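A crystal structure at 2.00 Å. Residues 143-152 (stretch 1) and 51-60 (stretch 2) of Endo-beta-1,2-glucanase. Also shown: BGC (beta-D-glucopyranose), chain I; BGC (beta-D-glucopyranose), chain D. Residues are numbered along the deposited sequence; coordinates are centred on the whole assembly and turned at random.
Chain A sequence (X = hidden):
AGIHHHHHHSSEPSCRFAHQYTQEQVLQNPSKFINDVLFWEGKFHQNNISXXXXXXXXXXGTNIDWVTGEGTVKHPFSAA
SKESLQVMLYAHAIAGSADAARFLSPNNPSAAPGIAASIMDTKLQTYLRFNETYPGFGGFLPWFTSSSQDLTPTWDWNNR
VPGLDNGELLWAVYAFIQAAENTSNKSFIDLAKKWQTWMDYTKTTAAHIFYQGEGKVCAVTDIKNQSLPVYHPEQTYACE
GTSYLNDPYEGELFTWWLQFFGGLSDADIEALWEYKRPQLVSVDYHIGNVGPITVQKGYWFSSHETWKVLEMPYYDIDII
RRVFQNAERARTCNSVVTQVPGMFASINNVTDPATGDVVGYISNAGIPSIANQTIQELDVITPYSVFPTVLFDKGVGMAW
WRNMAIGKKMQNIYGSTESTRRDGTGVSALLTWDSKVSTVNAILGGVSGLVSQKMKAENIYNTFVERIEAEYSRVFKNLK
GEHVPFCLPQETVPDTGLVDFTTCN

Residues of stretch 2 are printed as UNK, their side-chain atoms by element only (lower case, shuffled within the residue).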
ATOM      1  N   TRP A 143       7.458   6.955 -11.889  1.00 12.72           N
ATOM      2  CA  TRP A 143       6.670   8.061 -11.330  1.00 13.23           C
ATOM      3  C   TRP A 143       6.261   8.971 -12.493  1.00 13.40           C
ATOM      4  O   TRP A 143       7.081   9.266 -13.361  1.00 14.62           O
ATOM      5  CB  TRP A 143       7.455   8.825 -10.262  1.00 12.76           C
ATOM      6  CG  TRP A 143       7.586   8.088  -8.968  1.00 12.66           C
ATOM      7  CD1 TRP A 143       8.361   6.993  -8.721  1.00 12.86           C
ATOM      8  CD2 TRP A 143       6.928   8.400  -7.726  1.00 12.83           C
ATOM      9  NE1 TRP A 143       8.232   6.607  -7.415  1.00 12.64           N
ATOM     10  CE2 TRP A 143       7.356   7.445  -6.782  1.00 12.63           C
ATOM     11  CE3 TRP A 143       6.027   9.392  -7.321  1.00 12.69           C
ATOM     12  CZ2 TRP A 143       6.899   7.444  -5.465  1.00 12.66           C
ATOM     13  CZ3 TRP A 143       5.578   9.392  -6.016  1.00 12.86           C
ATOM     14  CH2 TRP A 143       6.011   8.429  -5.103  1.00 12.91           C
ATOM     15  N   PHE A 144       4.991   9.367 -12.522  1.00 13.39           N
ATOM     16  CA  PHE A 144       4.397  10.025 -13.683  1.00 13.18           C
ATOM     17  C   PHE A 144       3.565  11.234 -13.247  1.00 13.16           C
ATOM     18  O   PHE A 144       3.091  11.307 -12.118  1.00 12.93           O
ATOM     19  CB  PHE A 144       3.521   9.051 -14.479  1.00 13.12           C
ATOM     20  CG  PHE A 144       2.483   8.314 -13.670  1.00 12.95           C
ATOM     21  CD1 PHE A 144       1.286   8.923 -13.312  1.00 13.05           C
ATOM     22  CD2 PHE A 144       2.695   7.002 -13.280  1.00 12.94           C
ATOM     23  CE1 PHE A 144       0.340   8.238 -12.563  1.00 12.82           C
ATOM     24  CE2 PHE A 144       1.739   6.311 -12.549  1.00 13.14           C
ATOM     25  CZ  PHE A 144       0.561   6.931 -12.189  1.00 12.89           C
ATOM     26  N   THR A 145       3.382  12.153 -14.198  1.00 13.49           N
ATOM     27  CA  THR A 145       2.499  13.292 -14.088  1.00 13.54           C
ATOM     28  C   THR A 145       1.170  12.905 -14.739  1.00 13.23           C
ATOM     29  O   THR A 145       1.158  12.508 -15.894  1.00 13.63           O
ATOM     30  CB  THR A 145       3.124  14.524 -14.758  1.00 13.70           C
ATOM     31  OG1 THR A 145       4.367  14.808 -14.111  1.00 14.44           O
ATOM     32  CG2 THR A 145       2.223  15.737 -14.718  1.00 13.48           C
ATOM     33  N   SER A 146       0.077  13.000 -13.984  1.00 13.04           N
ATOM     34  CA  SER A 146      -1.232  12.506 -14.430  1.00 14.02           C
ATOM     35  C   SER A 146      -2.251  13.649 -14.614  1.00 14.03           C
ATOM     36  O   SER A 146      -3.423  13.385 -14.896  1.00 14.01           O
ATOM     37  CB  SER A 146      -1.746  11.447 -13.476  1.00 13.53           C
ATOM     38  OG  SER A 146      -1.558  11.856 -12.131  1.00 13.58           O
ATOM     39  N   SER A 147      -1.794  14.905 -14.508  1.00 14.91           N
ATOM     40  CA  SER A 147      -2.680  16.089 -14.531  1.00 15.75           C
ATOM     41  C   SER A 147      -3.130  16.442 -15.960  1.00 16.81           C
ATOM     42  O   SER A 147      -4.116  17.132 -16.114  1.00 17.41           O
ATOM     43  CB  SER A 147      -2.039  17.274 -13.843  1.00 15.52           C
ATOM     44  OG  SER A 147      -0.661  17.377 -14.179  1.00 15.48           O
ATOM     45  N   SER A 148      -2.416  15.984 -17.000  1.00 17.20           N
ATOM     46  CA  SER A 148      -2.909  16.127 -18.382  1.00 17.67           C
ATOM     47  C   SER A 148      -3.380  14.766 -18.899  1.00 17.38           C
ATOM     48  O   SER A 148      -3.178  13.751 -18.249  1.00 17.99           O
ATOM     49  CB  SER A 148      -1.876  16.748 -19.286  1.00 18.36           C
ATOM     50  OG  SER A 148      -1.411  17.968 -18.736  1.00 18.24           O
ATOM     51  N   GLN A 149      -4.007  14.757 -20.078  1.00 17.61           N
ATOM     52  CA  GLN A 149      -4.694  13.564 -20.587  1.00 17.17           C
ATOM     53  C   GLN A 149      -3.680  12.428 -20.813  1.00 16.78           C
ATOM     54  O   GLN A 149      -3.953  11.276 -20.495  1.00 16.93           O
ATOM     55  CB  GLN A 149      -5.505  13.929 -21.835  1.00 18.11           C
ATOM     56  CG  GLN A 149      -6.319  12.780 -22.427  1.00 18.82           C
ATOM     57  CD  GLN A 149      -7.356  12.221 -21.480  1.00 19.77           C
ATOM     58  OE1 GLN A 149      -7.729  12.833 -20.475  1.00 20.44           O
ATOM     59  NE2 GLN A 149      -7.830  11.025 -21.789  1.00 20.70           N
ATOM     60  N   ASP A 150      -2.505  12.753 -21.358  1.00 16.20           N
ATOM     61  CA  ASP A 150      -1.449  11.768 -21.555  1.00 16.58           C
ATOM     62  C   ASP A 150      -0.451  11.847 -20.399  1.00 15.58           C
ATOM     63  O   ASP A 150      -0.052  12.925 -20.007  1.00 16.61           O
ATOM     64  CB  ASP A 150      -0.704  11.976 -22.876  1.00 17.45           C
ATOM     65  CG  ASP A 150      -1.481  11.562 -24.111  1.00 18.71           C
ATOM     66  OD1 ASP A 150      -2.628  11.113 -23.972  1.00 18.55           O
ATOM     67  OD2 ASP A 150      -0.906  11.656 -25.208  1.00 22.67           O
ATOM     68  N   LEU A 151      -0.025  10.679 -19.909  1.00 14.74           N
ATOM     69  CA  LEU A 151       1.041  10.560 -18.927  1.00 14.10           C
ATOM     70  C   LEU A 151       2.378  11.003 -19.530  1.00 14.46           C
ATOM     71  O   LEU A 151       2.683  10.723 -20.697  1.00 14.57           O
ATOM     72  CB  LEU A 151       1.168   9.107 -18.464  1.00 13.66           C
ATOM     73  CG  LEU A 151      -0.002   8.534 -17.669  1.00 13.34           C
ATOM     74  CD1 LEU A 151       0.316   7.131 -17.187  1.00 13.08           C
ATOM     75  CD2 LEU A 151      -0.385   9.438 -16.515  1.00 13.20           C
ATOM     76  N   THR A 152       3.169  11.658 -18.680  1.00 14.29           N
ATOM     77  CA  THR A 152       4.596  11.856 -18.868  1.00 14.49           C
ATOM     78  C   THR A 152       5.310  11.383 -17.604  1.00 14.46           C
ATOM     79  O   THR A 152       4.753  11.454 -16.511  1.00 13.85           O
ATOM     80  CB  THR A 152       4.924  13.328 -19.163  1.00 13.92           C
ATOM     81  OG1 THR A 152       4.467  14.124 -18.073  1.00 13.44           O
ATOM     82  CG2 THR A 152       4.287  13.815 -20.447  1.00 14.30           C
ATOM     83  N   UNK A  51      -7.908  11.219  -8.166  1.00 13.90           N
ATOM     84  CA  UNK A  51      -7.635  10.757  -9.512  1.00 13.88           C
ATOM     85  C   UNK A  51      -8.137  11.770 -10.546  1.00 13.66           C
ATOM     86  O   UNK A  51      -8.857  12.716 -10.239  1.00 13.35           O
ATOM     87  c   UNK A  51     -10.590   9.460  -8.852  1.00 15.08           C
ATOM     88  c   UNK A  51     -11.962   9.376  -9.026  1.00 15.57           C
ATOM     89  c   UNK A  51     -12.479   9.142 -10.287  1.00 15.60           C
ATOM     90  o   UNK A  51     -13.815   9.064 -10.507  1.00 16.36           O
ATOM     91  c   UNK A  51     -11.625   8.971 -11.361  1.00 15.88           C
ATOM     92  c   UNK A  51     -10.255   9.035 -11.166  1.00 15.41           C
ATOM     93  c   UNK A  51      -9.715   9.295  -9.917  1.00 14.98           C
ATOM     94  c   UNK A  51      -8.219   9.358  -9.729  1.00 14.73           C
ATOM     95  N   UNK A  52      -7.686  11.558 -11.779  1.00 13.71           N
ATOM     96  CA  UNK A  52      -8.093  12.313 -12.951  1.00 13.95           C
ATOM     97  C   UNK A  52      -9.140  11.472 -13.690  1.00 14.12           C
ATOM     98  O   UNK A  52      -8.804  10.453 -14.241  1.00 13.63           O
ATOM     99  o   UNK A  52      -8.288  13.466 -15.531  1.00 15.14           O
ATOM    100  n   UNK A  52      -6.134  14.115 -15.568  1.00 13.60           N
ATOM    101  c   UNK A  52      -7.156  13.452 -15.044  1.00 14.71           C
ATOM    102  c   UNK A  52      -6.862  12.630 -13.806  1.00 14.23           C
ATOM    103  N   UNK A  53     -10.408  11.900 -13.675  1.00 14.82           N
ATOM    104  CA  UNK A  53     -11.495  11.135 -14.308  1.00 15.58           C
ATOM    105  C   UNK A  53     -11.368  11.140 -15.837  1.00 15.86           C
ATOM    106  O   UNK A  53     -11.928  10.273 -16.516  1.00 16.94           O
ATOM    107  c   UNK A  53     -12.834  11.646 -13.873  1.00 16.24           C
ATOM    108  o   UNK A  53     -12.897  13.043 -14.058  1.00 17.38           O
ATOM    109  N   UNK A  54     -10.624  12.104 -16.385  1.00 16.09           N
ATOM    110  CA  UNK A  54     -10.398  12.189 -17.818  1.00 15.59           C
ATOM    111  C   UNK A  54      -9.551  11.044 -18.352  1.00 15.65           C
ATOM    112  O   UNK A  54      -9.797  10.555 -19.453  1.00 15.70           O
ATOM    113  N   UNK A  55      -8.515  10.639 -17.605  1.00 14.89           N
ATOM    114  CA  UNK A  55      -7.594   9.589 -18.079  1.00 14.59           C
ATOM    115  C   UNK A  55      -7.601   8.366 -17.142  1.00 14.30           C
ATOM    116  O   UNK A  55      -6.918   7.386 -17.413  1.00 13.52           O
ATOM    117  c   UNK A  55      -6.185  10.150 -18.295  1.00 14.37           C
ATOM    118  n   UNK A  55      -4.463  11.421 -17.178  1.00 14.10           N
ATOM    119  o   UNK A  55      -6.008  10.373 -15.923  1.00 13.67           O
ATOM    120  c   UNK A  55      -5.543  10.667 -17.025  1.00 14.77           C
ATOM    121  N   UNK A  56      -8.370   8.428 -16.054  1.00 13.90           N
ATOM    122  CA  UNK A  56      -8.541   7.307 -15.132  1.00 14.04           C
ATOM    123  C   UNK A  56      -7.331   7.077 -14.236  1.00 13.65           C
ATOM    124  O   UNK A  56      -7.243   6.040 -13.597  1.00 13.62           O
ATOM    125  N   UNK A  57      -6.409   8.042 -14.177  1.00 13.18           N
ATOM    126  CA  UNK A  57      -5.136   7.871 -13.479  1.00 13.39           C
ATOM    127  C   UNK A  57      -5.209   8.474 -12.072  1.00 12.73           C
ATOM    128  O   UNK A  57      -5.826   9.521 -11.877  1.00 12.53           O
ATOM    129  s   UNK A  57      -3.307   6.196 -15.576  1.00 13.87           S
ATOM    130  c   UNK A  57      -3.997   8.547 -14.250  1.00 13.78           C
ATOM    131  c   UNK A  57      -3.759   7.949 -15.630  1.00 13.88           C
ATOM    132  c   UNK A  57      -1.874   6.215 -14.505  1.00 13.91           C
ATOM    133  N   UNK A  58      -4.543   7.812 -11.113  1.00 12.34           N
ATOM    134  CA  UNK A  58      -4.421   8.315  -9.753  1.00 12.18           C
ATOM    135  C   UNK A  58      -3.562   9.582  -9.748  1.00 12.06           C
ATOM    136  O   UNK A  58      -2.679   9.748 -10.588  1.00 11.89           O
ATOM    137  o   UNK A  58      -2.510   6.972  -9.102  1.00 11.99           O
ATOM    138  c   UNK A  58      -3.857   7.286  -8.801  1.00 12.11           C
ATOM    139  N   UNK A  59      -3.885  10.477  -8.811  1.00 12.25           N
ATOM    140  CA  UNK A  59      -2.951  11.441  -8.249  1.00 12.75           C
ATOM    141  C   UNK A  59      -2.469  10.896  -6.907  1.00 12.80           C
ATOM    142  O   UNK A  59      -3.252  10.250  -6.221  1.00 12.77           O
ATOM    143  c   UNK A  59      -3.821  14.545 -11.339  1.00 14.95           C
ATOM    144  o   UNK A  59      -5.667  15.454 -12.530  1.00 16.18           O
ATOM    145  c   UNK A  59      -4.170  13.494  -9.198  1.00 14.32           C
ATOM    146  c   UNK A  59      -5.176  14.809 -11.440  1.00 15.12           C
ATOM    147  c   UNK A  59      -3.325  13.895 -10.223  1.00 14.59           C
ATOM    148  c   UNK A  59      -6.035  14.417 -10.430  1.00 15.22           C
ATOM    149  c   UNK A  59      -5.526  13.761  -9.321  1.00 14.81           C
ATOM    150  c   UNK A  59      -3.633  12.785  -7.985  1.00 13.52           C
ATOM    151  N   UNK A  60      -1.236  11.229  -6.505  1.00 12.77           N
ATOM    152  CA  UNK A  60      -0.732  10.867  -5.187  1.00 12.82           C
ATOM    153  C   UNK A  60      -1.758  11.264  -4.116  1.00 12.93           C
ATOM    154  O   UNK A  60      -1.997  10.519  -3.163  1.00 12.80           O
ATOM    155  c   UNK A  60       1.138  11.239  -3.492  1.00 13.21           C
ATOM    156  c   UNK A  60       0.616  11.533  -4.894  1.00 13.21           C
ATOM    157  o   UNK A  60       1.182  10.057  -3.126  1.00 12.87           O
ATOM    158  o   UNK A  60       1.491  12.202  -2.784  1.00 13.86           O
TER
HETATM  159  C2  BGC I 606       6.744  11.297  -1.997  1.00 31.72           C
HETATM  160  C3  BGC I 606       5.507  12.100  -1.560  1.00 30.71           C
HETATM  161  C4  BGC I 606       4.243  11.221  -1.476  1.00 29.67           C
HETATM  162  C5  BGC I 606       4.553   9.931  -0.701  1.00 29.64           C
HETATM  163  C6  BGC I 606       3.367   8.965  -0.636  1.00 29.06           C
HETATM  164  C1  BGC I 606       6.880  10.027  -1.168  1.00 31.07           C
HETATM  165  O1  BGC I 606       7.991   9.212  -1.548  1.00 34.31           O
HETATM  166  O2  BGC I 606       7.901  12.087  -1.783  1.00 32.41           O
HETATM  167  O3  BGC I 606       5.275  13.193  -2.450  1.00 30.34           O
HETATM  168  O4  BGC I 606       3.145  11.927  -0.863  1.00 24.55           O
HETATM  169  O5  BGC I 606       5.678   9.266  -1.290  1.00 31.58           O
HETATM  170  O6  BGC I 606       3.067   8.508  -1.952  1.00 29.47           O
HETATM  171  C2  BGC D   2       9.464   3.615  -2.614  1.00 17.05           C
HETATM  172  C3  BGC D   2       8.982   3.689  -4.059  1.00 17.00           C
HETATM  173  C4  BGC D   2      10.067   4.293  -4.943  1.00 16.65           C
HETATM  174  C5  BGC D   2      11.339   3.463  -4.781  1.00 17.02           C
HETATM  175  C6  BGC D   2      12.534   3.946  -5.574  1.00 16.85           C
HETATM  176  C1  BGC D   2      10.786   2.869  -2.552  1.00 16.78           C
HETATM  177  O2  BGC D   2       8.539   2.879  -1.825  1.00 17.55           O
HETATM  178  O3  BGC D   2       7.801   4.476  -4.171  1.00 16.79           O
HETATM  179  O4  BGC D   2       9.638   4.266  -6.296  1.00 16.26           O
HETATM  180  O5  BGC D   2      11.742   3.453  -3.418  1.00 17.18           O
HETATM  181  O6  BGC D   2      12.837   5.266  -5.187  1.00 17.90           O
HETATM  182  O   HOH W   1      -7.021  15.016 -18.326  1.00 26.40           O

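Position 51 carries one carbon and then a six-carbon ring bearing a single oxygen; the ring leads away from stretch 1 and touches none of it. This is Tyr51. Position 52 has two carbons, the second holding one oxygen and one nitrogen, a short amide, with CB pointing toward stretch 1. Its nitrogen lies 2.9 Å from Ser146 O, which fits the donor end of Asn52. ND2 gives that hydrogen bond, while OD1 accepts one from the backbone N of position 54 at 2.8 Å. Position 53 has one carbon and one oxygen, directed away from stretch 1: Ser53.

No side-chain atoms follow the backbone at position 54, so it is Gly54. Its O accepts a hydrogen bond from Gln149 NE2 at 3.1 Å; an ideal CB here would be tight against Gln149 OE1, at 3.1 Å, and crowded by Asn52 OD1. Position 55 repeats the pattern of two carbons with a terminal oxygen and nitrogen. The nitrogen faces three carbonyls of stretch 1, as the amide of Asn55 allows: ND2 donates to Ser146 O at 3.2 Å and weakly to Gln149 O at 3.4 Å, and it lies 2.9 Å from Ser148 O. Position 56 again lacks a side chain and is out of reach of stretch 1; its phi of 75° favours glycine, and it is Gly56.

At position 57 an unbranched chain of two carbons, a sulfur and a last carbon identifies Met57. Its CE lies 3.4 Å from Phe144 CZ and 3.6 Å from Leu151 CD1, and its N donates to Asn55 OD1 at 2.9 Å. Position 58 has one carbon and one oxygen, the oxygen 4.4 Å from Phe144 CZ: Ser58. Its backbone O accepts a hydrogen bond from Ser146 OG at 2.8 Å. Position 59 bears a six-carbon ring with one oxygen, hence Tyr59; Ser147 CA sits at the ring edge, 3.7 Å from OH. Position 60 has two carbons, the second carrying two oxygens, the short carboxylate of Asp60. It makes no contact with stretch 1, but OD1 and OD2 accept hydrogen bonds from O6 and O4 of the chain I glucose at 2.7 and 2.5 Å.

The contact is largely polar. Asn52 and Asn55 converge on Ser146 O, and their own oxygens accept backbone NH groups of stretch 2, so each amide ties its loop to stretch 1. A water links Asn52 ND2 to Gln149 OE1. Beside this network, Met57 packs against Phe144 and Leu151.

Stretch 2 51-60: YNSGNGMSYD
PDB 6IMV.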